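Side-chain contacts in alkane monooxygenase (Geobacillus thermodenitrificans, PDB 3B9O), which belongs to the luciferase-like monooxygenase family, adopts a TIM-barrel fold and binds flavin mononucleotide: residues C282-K287 and V378-P383; G49-L54 and V387-L392; W23-N28 and L296-K301. All coordinates share one frame; numbering follows the deposited sequence.

Contact 1 of 3, residues C282-K287 and V378-P383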
loop_
_atom_site.group_PDB
_atom_site.type_symbol
_atom_site.label_atom_id
_atom_site.label_comp_id
_atom_site.label_asym_id
_atom_site.label_seq_id
_atom_site.Cartn_x
_atom_site.Cartn_y
_atom_site.Cartn_z
ATOM N N CYS A 282 5.517 9.241 9.992
ATOM C CA CYS A 282 6.927 8.995 10.252
ATOM C C CYS A 282 7.153 9.213 11.745
ATOM O O CYS A 282 6.657 10.182 12.325
ATOM C CB CYS A 282 7.825 9.942 9.454
ATOM S SG CYS A 282 7.436 10.170 7.704
ATOM N N VAL A 283 7.848 8.280 12.389
ATOM C CA VAL A 283 8.004 8.336 13.832
ATOM C C VAL A 283 9.499 8.365 14.128
ATOM O O VAL A 283 10.246 7.541 13.610
ATOM C CB VAL A 283 7.343 7.109 14.547
ATOM C CG1 VAL A 283 7.752 7.079 15.999
ATOM C CG2 VAL A 283 5.768 7.146 14.380
ATOM N N ILE A 284 9.931 9.336 14.929
ATOM C CA ILE A 284 11.291 9.361 15.429
ATOM C C ILE A 284 11.135 9.418 16.942
ATOM O O ILE A 284 10.663 10.440 17.513
ATOM C CB ILE A 284 12.098 10.585 14.936
ATOM C CG1 ILE A 284 12.255 10.587 13.405
ATOM C CG2 ILE A 284 13.483 10.626 15.653
ATOM C CD1 ILE A 284 12.665 11.988 12.817
ATOM N N VAL A 285 11.494 8.327 17.600
ATOM C CA VAL A 285 11.187 8.145 19.017
ATOM C C VAL A 285 12.462 7.908 19.862
ATOM O O VAL A 285 13.454 7.296 19.395
ATOM C CB VAL A 285 10.093 7.041 19.223
ATOM C CG1 VAL A 285 10.600 5.651 18.816
ATOM C CG2 VAL A 285 9.548 7.017 20.678
ATOM N N GLY A 286 12.438 8.420 21.094
ATOM C CA GLY A 286 13.505 8.159 22.069
ATOM C C GLY A 286 12.937 8.081 23.477
ATOM O O GLY A 286 11.795 8.457 23.732
ATOM N N LYS A 287 13.750 7.611 24.407
ATOM C CA LYS A 287 13.337 7.537 25.810
ATOM C C LYS A 287 13.123 8.924 26.393
ATOM O O LYS A 287 12.328 9.109 27.331
ATOM C CB LYS A 287 14.379 6.750 26.597
ATOM C CG LYS A 287 14.469 5.327 26.033
ATOM C CD LYS A 287 15.694 4.561 26.498
ATOM C CE LYS A 287 15.247 3.347 27.270
ATOM N NZ LYS A 287 14.503 3.806 28.485
ATOM N N VAL A 378 6.141 4.973 7.820
ATOM C CA VAL A 378 7.135 5.381 6.867
ATOM C C VAL A 378 8.516 5.338 7.545
ATOM O O VAL A 378 8.659 5.763 8.714
ATOM C CB VAL A 378 6.843 6.844 6.348
ATOM C CG1 VAL A 378 7.881 7.278 5.290
ATOM C CG2 VAL A 378 5.402 6.947 5.773
ATOM N N GLN A 379 9.516 4.846 6.811
ATOM C CA GLN A 379 10.878 4.717 7.342
ATOM C C GLN A 379 11.793 5.895 6.988
ATOM O O GLN A 379 11.771 6.375 5.870
ATOM C CB GLN A 379 11.520 3.441 6.805
ATOM C CG GLN A 379 10.744 2.156 7.149
ATOM C CD GLN A 379 11.394 0.949 6.495
ATOM O OE1 GLN A 379 10.912 0.454 5.475
ATOM N NE2 GLN A 379 12.497 0.496 7.047
ATOM N N TYR A 380 12.602 6.324 7.949
ATOM C CA TYR A 380 13.744 7.180 7.668
ATOM C C TYR A 380 15.020 6.346 7.583
ATOM O O TYR A 380 15.926 6.681 6.825
ATOM C CB TYR A 380 13.948 8.222 8.769
ATOM C CG TYR A 380 12.952 9.347 8.785
ATOM C CD1 TYR A 380 12.783 10.184 7.685
ATOM C CD2 TYR A 380 12.221 9.622 9.936
ATOM C CE1 TYR A 380 11.858 11.262 7.709
ATOM C CE2 TYR A 380 11.304 10.690 9.978
ATOM C CZ TYR A 380 11.139 11.506 8.853
ATOM O OH TYR A 380 10.226 12.548 8.877
ATOM N N VAL A 381 15.099 5.292 8.401
ATOM C CA VAL A 381 16.247 4.392 8.360
ATOM C C VAL A 381 15.758 2.961 8.547
ATOM O O VAL A 381 14.780 2.723 9.268
ATOM C CB VAL A 381 17.380 4.851 9.401
ATOM C CG1 VAL A 381 16.939 4.638 10.835
ATOM C CG2 VAL A 381 18.657 4.142 9.159
ATOM N N SER A 382 16.397 2.027 7.847
ATOM C CA SER A 382 16.128 0.594 7.994
ATOM C C SER A 382 17.287 -0.131 8.699
ATOM O O SER A 382 18.416 -0.075 8.246
ATOM C CB SER A 382 15.917 -0.030 6.619
ATOM O OG SER A 382 14.880 0.660 5.933
ATOM N N PRO A 383 16.986 -0.916 9.742
ATOM C CA PRO A 383 15.684 -1.151 10.361
ATOM C C PRO A 383 15.365 -0.254 11.564
ATOM O O PRO A 383 14.391 -0.524 12.256
ATOM C CB PRO A 383 15.819 -2.609 10.845
ATOM C CG PRO A 383 17.252 -2.665 11.295
ATOM C CD PRO A 383 18.018 -1.804 10.301
#
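The ring of Tyr380 obliquely meets two side chains of strand 276-285, Cys282 and Ile284, both buried. The tight part lies at the CE2 side of the ring: Ile284 CD1 comes within 3.4 Å of Tyr380 CE2, Ile284 CG1 sits at 3.6 Å from both Tyr380 CE2 and Tyr380 CD2, and the two side chains cross at about a right angle. The isoleucine CG1 stands anti to the carbonyl carbon (chi1 -63°), which swings the branch out of the strand and toward the ring. Further along, Cys282 CB meets Tyr380 OH at 3.6 Å, and the sulfur stands 4.8 Å from the ring centroid, 35° off the normal, an oblique sulfur-aromatic contact. The same SG packs on Val378 CB at 3.6 Å, so one cysteine bridges Val378 and Tyr380. The hydroxyl of the buried Tyr380 is satisfied by a hydrogen bond to the backbone O of Leu344. Beyond Ile284 the segments part: Gly286 and the exposed Lys287 lead off toward helix 289-302, while Val381 to Pro383 run into helix 384-399, with a cis peptide before Pro383. Leu351 of strand 350-354 touches Cys282, Ile284 and Tyr380. The packing thus joins the C-terminal ends of neighbouring parallel strands 276-285 and 374-378, the end at which a TIM barrel carries its beta-alpha loops.

Contact 2 of 3, residues G49-L54 and V387-L392; sequences GKFDAL and VDFIEL
The rings of Phe51 and Phe389 meet obliquely, centroids 5.8 Å apart and planes at 71°, with neither a stacked nor an edge-to-face geometry. Phe51 offers its CZ corner to Phe389 CD1 at 3.8 Å, while its neighbouring CE1 comes within 3.7 Å of Ile390 CG1, likewise at a slant to the ring. Two successive helix residues therefore share one end of the Phe51 ring. Their first torsions differ: Phe389 holds CG opposite its backbone N (chi1 -173°), whereas Ile390 turns CG1 away from its carbonyl carbon (chi1 -66°); of Gly49 and Phe51, Phe389 reaches Phe51 alone, and Ile390 lies against both. Leu377 of strand 374-378 touches both phenylalanines, and Ile7 of strand 6-12 lies against Phe389. In the TIM barrel this is packing between helix 384-399, which follows strand 374-378, and the turn that leads from helix 36-48 into strand 53-57. That turn is a Schellman motif, with Lys50 at positive phi as the C-prime residue. Gly49, just before it, brings its bare CA to 3.7 Å from Ile390 CG2 and 3.8 Å from Ile390 CD1, so that the helix nestles against backbone here. Leu45 of helix 36-48 touches Ile390 as well. The polar backbone of the turn is met from elsewhere, Gly49 O by the hydroxyl of Tyr403 and Phe51 O by that of Tyr407.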
loop_
_atom_site.group_PDB
_atom_site.type_symbol
_atom_site.label_atom_id
_atom_site.label_comp_id
_atom_site.label_asym_id
_atom_site.label_seq_id
_atom_site.Cartn_x
_atom_site.Cartn_y
_atom_site.Cartn_z
ATOM N N GLY A 49 6.867 -7.384 16.508
ATOM C CA GLY A 49 6.154 -6.161 16.883
ATOM C C GLY A 49 4.644 -6.136 16.698
ATOM O O GLY A 49 4.028 -5.073 16.835
ATOM N N LYS A 50 4.053 -7.284 16.339
ATOM C CA LYS A 50 2.588 -7.463 16.100
ATOM C C LYS A 50 1.989 -6.590 14.991
ATOM O O LYS A 50 0.781 -6.332 15.003
ATOM C CB LYS A 50 1.736 -7.334 17.400
ATOM C CG LYS A 50 2.379 -7.981 18.613
ATOM C CD LYS A 50 2.378 -9.488 18.516
ATOM C CE LYS A 50 3.158 -10.073 19.699
ATOM N NZ LYS A 50 3.155 -11.549 19.600
ATOM N N PHE A 51 2.809 -6.147 14.040
ATOM C CA PHE A 51 2.291 -5.351 12.933
ATOM C C PHE A 51 1.172 -6.098 12.185
ATOM O O PHE A 51 1.285 -7.283 11.997
ATOM C CB PHE A 51 3.432 -5.044 11.937
ATOM C CG PHE A 51 4.215 -3.782 12.259
ATOM C CD1 PHE A 51 4.892 -3.646 13.474
ATOM C CD2 PHE A 51 4.297 -2.746 11.335
ATOM C CE1 PHE A 51 5.625 -2.485 13.762
ATOM C CE2 PHE A 51 5.050 -1.606 11.595
ATOM C CZ PHE A 51 5.723 -1.483 12.813
ATOM N N ASP A 52 0.124 -5.408 11.736
ATOM C CA ASP A 52 -0.841 -6.020 10.806
ATOM C C ASP A 52 -0.173 -6.559 9.530
ATOM O O ASP A 52 -0.414 -7.706 9.114
ATOM C CB ASP A 52 -1.877 -5.018 10.305
ATOM C CG ASP A 52 -2.926 -4.643 11.347
ATOM O OD1 ASP A 52 -2.557 -4.401 12.507
ATOM O OD2 ASP A 52 -4.105 -4.484 10.976
ATOM N N ALA A 53 0.609 -5.705 8.883
ATOM C CA ALA A 53 1.097 -6.051 7.538
ATOM C C ALA A 53 2.375 -5.323 7.153
ATOM O O ALA A 53 2.757 -4.287 7.766
ATOM C CB ALA A 53 -0.020 -5.806 6.483
ATOM N N LEU A 54 3.023 -5.880 6.135
ATOM C CA LEU A 54 4.070 -5.215 5.388
ATOM C C LEU A 54 3.403 -4.672 4.142
ATOM O O LEU A 54 2.824 -5.458 3.381
ATOM C CB LEU A 54 5.103 -6.259 4.970
ATOM C CG LEU A 54 6.535 -5.862 4.591
ATOM C CD1 LEU A 54 7.040 -6.479 3.361
ATOM C CD2 LEU A 54 7.024 -4.422 4.842
ATOM N N VAL A 387 12.530 -0.801 14.394
ATOM C CA VAL A 387 13.060 -1.292 15.675
ATOM C C VAL A 387 12.707 -0.353 16.856
ATOM O O VAL A 387 12.203 -0.793 17.886
ATOM C CB VAL A 387 14.624 -1.499 15.599
ATOM C CG1 VAL A 387 15.219 -1.737 17.027
ATOM C CG2 VAL A 387 14.966 -2.674 14.646
ATOM N N ASP A 388 12.972 0.940 16.693
ATOM C CA ASP A 388 12.603 1.918 17.732
ATOM C C ASP A 388 11.095 1.942 17.986
ATOM O O ASP A 388 10.659 2.045 19.131
ATOM C CB ASP A 388 13.013 3.317 17.308
ATOM C CG ASP A 388 14.507 3.531 17.336
ATOM O OD1 ASP A 388 15.229 2.628 17.821
ATOM O OD2 ASP A 388 14.958 4.580 16.797
ATOM N N PHE A 389 10.303 1.858 16.911
ATOM C CA PHE A 389 8.850 1.837 17.056
ATOM C C PHE A 389 8.413 0.615 17.895
ATOM O O PHE A 389 7.614 0.736 18.826
ATOM C CB PHE A 389 8.137 1.800 15.690
ATOM C CG PHE A 389 6.630 1.942 15.798
ATOM C CD1 PHE A 389 5.816 0.799 15.865
ATOM C CD2 PHE A 389 6.028 3.216 15.886
ATOM C CE1 PHE A 389 4.405 0.918 15.977
ATOM C CE2 PHE A 389 4.617 3.353 15.994
ATOM C CZ PHE A 389 3.813 2.200 16.054
ATOM N N ILE A 390 8.928 -0.550 17.535
ATOM C CA ILE A 390 8.645 -1.780 18.248
ATOM C C ILE A 390 9.146 -1.768 19.700
ATOM O O ILE A 390 8.419 -2.192 20.599
ATOM C CB ILE A 390 9.145 -3.025 17.462
ATOM C CG1 ILE A 390 8.312 -3.154 16.173
ATOM C CG2 ILE A 390 9.003 -4.314 18.331
ATOM C CD1 ILE A 390 8.825 -4.135 15.094
ATOM N N GLU A 391 10.371 -1.311 19.935
ATOM C CA GLU A 391 10.888 -1.334 21.309
ATOM C C GLU A 391 10.226 -0.310 22.232
ATOM O O GLU A 391 10.055 -0.595 23.391
ATOM C CB GLU A 391 12.405 -1.158 21.338
ATOM C CG GLU A 391 13.158 -2.267 20.588
ATOM C CD GLU A 391 14.673 -2.087 20.601
ATOM O OE1 GLU A 391 15.357 -3.069 20.258
ATOM O OE2 GLU A 391 15.185 -0.991 20.938
ATOM N N LEU A 392 9.918 0.879 21.710
ATOM C CA LEU A 392 9.448 2.027 22.533
ATOM C C LEU A 392 7.951 2.395 22.379
ATOM O O LEU A 392 7.248 2.586 23.369
ATOM C CB LEU A 392 10.327 3.262 22.271
ATOM C CG LEU A 392 11.836 3.135 22.535
ATOM C CD1 LEU A 392 12.584 4.414 22.157
ATOM C CD2 LEU A 392 12.079 2.763 23.997
#

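Contact 3 of 3, residues W23-N28 and L296-K301; sequences WRHPEN and LNSFQK
A type I turn from His25 to Asn28, closed by Asn28 N to His25 O at 3.0 Å, sets His25 beside helix 289-302, with its CA 7.5 Å from that of Phe299. The imidazole reaches across with CG anti to the backbone N (chi1 -171°) and meets two successive helix residues in different ways. Phe299 directs its CD2-CE2 edge at a face of the imidazole in an offset edge-to-face pair, centroids 5.4 Å apart and planes at 68°; the closest atoms are Phe299 CE2 and His25 CE1, at 3.8 Å. Ser298 comes instead to the imidazole rim, near the ring plane, its OG 3.0 Å from His25 CE1, a short approach to a carbon. This joins the loop after the first strand of the TIM barrel, 6-12, to the helix that follows strand 276-285. Pro26 CD lies over the opposite face of the imidazole from Phe299, toward its rim, 3.3 Å above the plane, and the ring of Tyr302, one residue beyond the helix segment, also meets the imidazole. Phe299 in turn is packed against Ile284 of strand 276-285 and against Leu22, Val381 and Leu344 of neighbouring loops.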
loop_
_atom_site.group_PDB
_atom_site.type_symbol
_atom_site.label_atom_id
_atom_site.label_comp_id
_atom_site.label_asym_id
_atom_site.label_seq_id
_atom_site.Cartn_x
_atom_site.Cartn_y
_atom_site.Cartn_z
ATOM N N TRP A 23 20.136 6.537 2.403
ATOM C CA TRP A 23 20.890 5.292 2.137
ATOM C C TRP A 23 22.330 5.409 2.651
ATOM O O TRP A 23 22.943 4.414 3.064
ATOM C CB TRP A 23 20.869 4.944 0.643
ATOM C CG TRP A 23 21.579 5.899 -0.263
ATOM C CD1 TRP A 23 21.018 6.962 -0.939
ATOM C CD2 TRP A 23 22.974 5.867 -0.654
ATOM N NE1 TRP A 23 21.968 7.582 -1.721
ATOM C CE2 TRP A 23 23.172 6.930 -1.573
ATOM C CE3 TRP A 23 24.070 5.040 -0.322
ATOM C CZ2 TRP A 23 24.431 7.206 -2.149
ATOM C CZ3 TRP A 23 25.319 5.306 -0.917
ATOM C CH2 TRP A 23 25.487 6.391 -1.792
ATOM N N ARG A 24 22.838 6.648 2.660
ATOM C CA ARG A 24 24.171 6.980 3.212
ATOM C C ARG A 24 24.354 6.856 4.727
ATOM O O ARG A 24 25.480 6.738 5.223
ATOM C CB ARG A 24 24.553 8.387 2.781
ATOM C CG ARG A 24 24.618 8.567 1.271
ATOM C CD ARG A 24 24.816 10.051 0.902
ATOM N NE ARG A 24 23.643 10.901 1.194
ATOM C CZ ARG A 24 23.684 12.230 1.287
ATOM N NH1 ARG A 24 24.849 12.872 1.156
ATOM N NH2 ARG A 24 22.581 12.929 1.516
ATOM N N HIS A 25 23.266 6.939 5.476
ATOM C CA HIS A 25 23.346 6.879 6.927
ATOM C C HIS A 25 24.044 5.577 7.402
ATOM O O HIS A 25 23.743 4.492 6.913
ATOM C CB HIS A 25 21.952 7.025 7.533
ATOM C CG HIS A 25 21.965 7.198 9.015
ATOM N ND1 HIS A 25 21.821 8.434 9.618
ATOM C CD2 HIS A 25 22.139 6.305 10.016
ATOM C CE1 HIS A 25 21.873 8.281 10.930
ATOM N NE2 HIS A 25 22.063 7.002 11.194
ATOM N N PRO A 26 24.997 5.693 8.355
ATOM C CA PRO A 26 25.824 4.541 8.675
ATOM C C PRO A 26 25.043 3.374 9.269
ATOM O O PRO A 26 25.576 2.262 9.342
ATOM C CB PRO A 26 26.817 5.088 9.717
ATOM C CG PRO A 26 26.697 6.526 9.679
ATOM C CD PRO A 26 25.341 6.864 9.176
ATOM N N GLU A 27 23.806 3.624 9.693
ATOM C CA GLU A 27 23.019 2.599 10.353
ATOM C C GLU A 27 22.061 1.891 9.381
ATOM O O GLU A 27 21.458 0.904 9.739
ATOM C CB GLU A 27 22.248 3.185 11.547
ATOM C CG GLU A 27 23.118 3.543 12.768
ATOM C CD GLU A 27 23.784 2.329 13.427
ATOM O OE1 GLU A 27 25.028 2.217 13.341
ATOM O OE2 GLU A 27 23.072 1.478 14.021
ATOM N N ASN A 28 21.987 2.374 8.146
ATOM C CA ASN A 28 20.955 1.976 7.199
ATOM C C ASN A 28 21.285 0.678 6.487
ATOM O O ASN A 28 22.437 0.264 6.412
ATOM C CB ASN A 28 20.752 3.117 6.174
ATOM C CG ASN A 28 19.303 3.276 5.742
ATOM O OD1 ASN A 28 18.900 4.314 5.176
ATOM N ND2 ASN A 28 18.516 2.269 6.010
ATOM N N LEU A 296 16.625 12.909 14.963
ATOM C CA LEU A 296 16.117 13.852 13.974
ATOM C C LEU A 296 17.234 14.641 13.296
ATOM O O LEU A 296 17.244 14.811 12.071
ATOM C CB LEU A 296 15.101 14.826 14.624
ATOM C CG LEU A 296 14.011 15.538 13.804
ATOM C CD1 LEU A 296 13.414 16.720 14.579
ATOM C CD2 LEU A 296 14.450 16.017 12.445
ATOM N N ASN A 297 18.154 15.154 14.106
ATOM C CA ASN A 297 19.230 16.014 13.625
ATOM C C ASN A 297 20.219 15.201 12.746
ATOM O O ASN A 297 20.758 15.715 11.750
ATOM C CB ASN A 297 19.926 16.726 14.811
ATOM C CG ASN A 297 19.093 17.767 15.379
ATOM N N SER A 298 20.415 13.931 13.102
ATOM C CA SER A 298 21.229 12.993 12.314
ATOM C C SER A 298 20.662 12.709 10.930
ATOM O O SER A 298 21.408 12.725 9.931
ATOM C CB SER A 298 21.415 11.681 13.078
ATOM O OG SER A 298 22.363 10.855 12.417
ATOM N N PHE A 299 19.347 12.477 10.855
ATOM C CA PHE A 299 18.681 12.182 9.579
ATOM C C PHE A 299 18.638 13.404 8.696
ATOM O O PHE A 299 18.735 13.302 7.484
ATOM C CB PHE A 299 17.247 11.665 9.769
ATOM C CG PHE A 299 17.136 10.400 10.596
ATOM C CD1 PHE A 299 15.957 10.115 11.263
ATOM C CD2 PHE A 299 18.200 9.510 10.715
ATOM C CE1 PHE A 299 15.829 8.955 12.021
ATOM C CE2 PHE A 299 18.084 8.350 11.477
ATOM C CZ PHE A 299 16.890 8.067 12.128
ATOM N N GLN A 300 18.491 14.571 9.317
ATOM C CA GLN A 300 18.411 15.817 8.579
ATOM C C GLN A 300 19.676 16.062 7.781
ATOM O O GLN A 300 19.581 16.484 6.627
ATOM C CB GLN A 300 18.080 16.991 9.511
ATOM C CG GLN A 300 17.978 18.350 8.828
ATOM C CD GLN A 300 16.966 18.383 7.683
ATOM O OE1 GLN A 300 15.775 18.146 7.886
ATOM N NE2 GLN A 300 17.444 18.695 6.470
ATOM N N LYS A 301 20.839 15.771 8.377
ATOM C CA LYS A 301 22.162 15.848 7.712
ATOM C C LYS A 301 22.224 15.089 6.362
ATOM O O LYS A 301 22.851 15.547 5.394
ATOM C CB LYS A 301 23.221 15.315 8.684
ATOM C CG LYS A 301 24.588 15.025 8.101
ATOM C CD LYS A 301 25.516 14.382 9.154
ATOM C CE LYS A 301 26.890 14.022 8.566
ATOM N NZ LYS A 301 27.841 13.662 9.683
#

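Contact 1 touches both others, its centre 11 Å from each, whereas contacts 2 and 3 lie 20 Å apart between centres and do not meet. Toward contact 2, Val285 CG1 packs on Asp388 O at 3.6 Å, and Gly286 CA on Leu392 CD1 at 3.9 Å. Phe299 of contact 3 packs on contact 1: its CZ lies 3.7 Å from Val381 CG1, and its CD1 3.7 Å from Tyr380 CB. Asn28 also touches Val381. Helix 289-302 directly follows strand 276-285, while helix 384-399 follows the 378-383 loop. The side chain of Val378 in contact 1 is about 8 Å from the bound flavin mononucleotide.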